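Side-chain contact in L-cysteine S-thiosulfotransferase subunit SoxA (Paracoccus denitrificans, PDB 2C1D), which works with its partner SoxX as a diheme cytochrome that couples thiosulfate oxidatively to a cysteine of the sulfur carrier SoxYZ: residues M108-E111 / D112-A116. Residues are numbered along the deposited sequence; the frame is centred on the assembly and turned at random.
Sequences MIME and DYVNA. With HEC (heme c), chain I.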
# COMPACT_ATOMS: atom_id res chain seq x y z
N MET A 108 5.87 20.69 -0.30
CA MET A 108 6.19 20.28 -1.66
C MET A 108 6.54 18.80 -1.68
O MET A 108 7.32 18.35 -0.86
CB MET A 108 7.37 21.10 -2.20
CG MET A 108 7.18 22.61 -2.13
SD MET A 108 6.06 23.19 -3.36
CE MET A 108 7.07 23.34 -4.84
N ILE A 109 5.91 18.06 -2.59
CA ILE A 109 6.44 16.78 -3.05
C ILE A 109 7.22 17.11 -4.30
O ILE A 109 7.14 18.22 -4.81
CB ILE A 109 5.32 15.72 -3.33
CG1 ILE A 109 4.37 16.16 -4.44
CG2 ILE A 109 4.57 15.46 -2.05
CD1 ILE A 109 3.24 15.19 -4.75
N MET A 110 7.98 16.15 -4.79
CA MET A 110 8.93 16.41 -5.84
C MET A 110 8.21 16.87 -7.08
O MET A 110 8.69 17.76 -7.79
CB MET A 110 9.78 15.18 -6.14
CG MET A 110 11.01 15.47 -7.02
SD MET A 110 12.22 16.50 -6.16
CE MET A 110 12.89 15.30 -5.09
N GLU A 111 7.05 16.27 -7.33
CA GLU A 111 6.19 16.60 -8.45
C GLU A 111 5.86 18.11 -8.47
O GLU A 111 5.77 18.71 -9.53
CB GLU A 111 4.89 15.79 -8.40
CG GLU A 111 5.03 14.30 -8.70
CD GLU A 111 5.28 13.44 -7.48
OE1 GLU A 111 5.93 13.91 -6.51
OE2 GLU A 111 4.86 12.27 -7.49
N ASP A 112 5.68 18.70 -7.29
CA ASP A 112 5.41 20.14 -7.23
C ASP A 112 6.61 20.96 -7.66
O ASP A 112 6.44 21.96 -8.31
CB ASP A 112 5.00 20.59 -5.84
CG ASP A 112 3.74 19.92 -5.36
OD1 ASP A 112 2.75 19.82 -6.13
OD2 ASP A 112 3.67 19.50 -4.18
N TYR A 113 7.84 20.61 -7.27
CA TYR A 113 8.99 21.39 -7.74
C TYR A 113 9.15 21.26 -9.25
O TYR A 113 9.39 22.24 -9.94
CB TYR A 113 10.29 20.94 -7.07
CG TYR A 113 10.53 21.42 -5.66
CD1 TYR A 113 10.95 20.54 -4.67
CD2 TYR A 113 10.39 22.76 -5.32
CE1 TYR A 113 11.18 20.96 -3.38
CE2 TYR A 113 10.63 23.21 -4.03
CZ TYR A 113 11.03 22.31 -3.06
OH TYR A 113 11.28 22.74 -1.79
N VAL A 114 9.00 20.05 -9.77
CA VAL A 114 9.18 19.84 -11.20
C VAL A 114 8.14 20.70 -11.92
O VAL A 114 8.49 21.47 -12.80
CB VAL A 114 9.08 18.34 -11.59
CG1 VAL A 114 9.12 18.17 -13.07
CG2 VAL A 114 10.23 17.53 -10.93
N ASN A 115 6.88 20.63 -11.52
CA ASN A 115 5.86 21.41 -12.22
C ASN A 115 5.95 22.94 -12.04
O ASN A 115 5.47 23.71 -12.91
CB ASN A 115 4.45 20.91 -11.89
CG ASN A 115 3.95 19.90 -12.90
OD1 ASN A 115 4.40 19.88 -14.06
ND2 ASN A 115 3.04 19.02 -12.47
N ALA A 116 6.54 23.40 -10.96
CA ALA A 116 6.76 24.84 -10.82
C ALA A 116 7.69 25.32 -11.94
O ALA A 116 7.43 26.35 -12.58
CB ALA A 116 7.29 25.21 -9.43
FE HEC I . 14.11 24.35 -11.88
CHA HEC I . 13.97 24.96 -8.43
CHB HEC I . 13.78 21.07 -11.31
CHC HEC I . 13.93 23.90 -15.23
CHD HEC I . 15.21 27.57 -12.35
NA HEC I . 13.94 23.25 -10.18
C1A HEC I . 13.91 23.67 -8.87
C2A HEC I . 13.75 22.51 -8.04
C3A HEC I . 13.70 21.44 -8.84
C4A HEC I . 13.78 21.88 -10.21
CMA HEC I . 13.53 19.98 -8.41
CAA HEC I . 13.67 22.56 -6.50
CBA HEC I . 15.06 22.87 -5.98
CGA HEC I . 15.12 23.17 -4.49
O1A HEC I . 14.11 23.58 -3.88
O2A HEC I . 16.25 22.97 -3.95
NB HEC I . 13.92 22.75 -13.06
C1B HEC I . 13.70 21.47 -12.62
C2B HEC I . 13.33 20.66 -13.77
C3B HEC I . 13.38 21.44 -14.86
C4B HEC I . 13.76 22.78 -14.43
CMB HEC I . 13.04 19.15 -13.72
CAB HEC I . 13.07 21.00 -16.33
CBB HEC I . 11.84 20.43 -16.44
NC HEC I . 14.53 25.55 -13.50
C1C HEC I . 14.30 25.17 -14.80
C2C HEC I . 14.64 26.30 -15.65
C3C HEC I . 14.88 27.37 -14.85
C4C HEC I . 14.90 26.87 -13.48
CMC HEC I . 14.35 26.33 -17.17
CAC HEC I . 15.24 28.83 -15.27
CBC HEC I . 14.44 29.49 -16.14
ND HEC I . 14.52 26.00 -10.58
C1D HEC I . 14.91 27.25 -11.05
C2D HEC I . 14.93 28.18 -9.94
C3D HEC I . 14.52 27.38 -8.72
C4D HEC I . 14.30 26.03 -9.21
CMD HEC I . 15.28 29.69 -9.95
CAD HEC I . 14.37 27.89 -7.28
CBD HEC I . 15.69 27.77 -6.58
CGD HEC I . 15.56 28.12 -5.10
O1D HEC I . 16.58 28.60 -4.50
O2D HEC I . 14.47 27.89 -4.53
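Asp112 reaches back across the first turn of helix 110-122 to the N-cap residue: Ile109 N donates to Asp112 OD2 at 3.1 Å, on the anti side and tilted out of the carboxylate plane. In return Asp112 N gives a more bent bond to Ile109 O, the N-H...O angle being 131°. The same OD2 also forms a salt bridge with Lys242 of helix 239-251, so one carboxylate oxygen joins the helix start to a neighbouring helix. Tyr113 comes next, its ring lying between Met108 and a heme c propionate. Met108 CB lies over one face, 4.1 Å from the ring centroid, in a CH-pi contact; bends at chi2 and chi3 (-75° and -83°) fold the thioether back, bringing CE to 3.4 Å from Tyr113 CD2, with SD above the same face in a distant Met-aromatic contact. Over the opposite face lie the propionate's CAA, 3.4 Å from Tyr113 CG, and its oxygen O1A, 3.4 Å from Tyr113 CZ. With an alanine in place of Tyr113, Met108 and the propionate would probably face a gap, and Arg99 and Asp101 would lose their phenol partner. Beyond it, Val114 N and Asn115 N bond to Met110 O and Glu111 O, setting the regular helical pattern that leads to the axial ligand Cys117. A helix start fastened by a side-chain carboxylate thus carries an aromatic wall of the heme pocket, thioether-covered on one face, propionate-covered on the other and hydrogen-bonded at its hydroxyl.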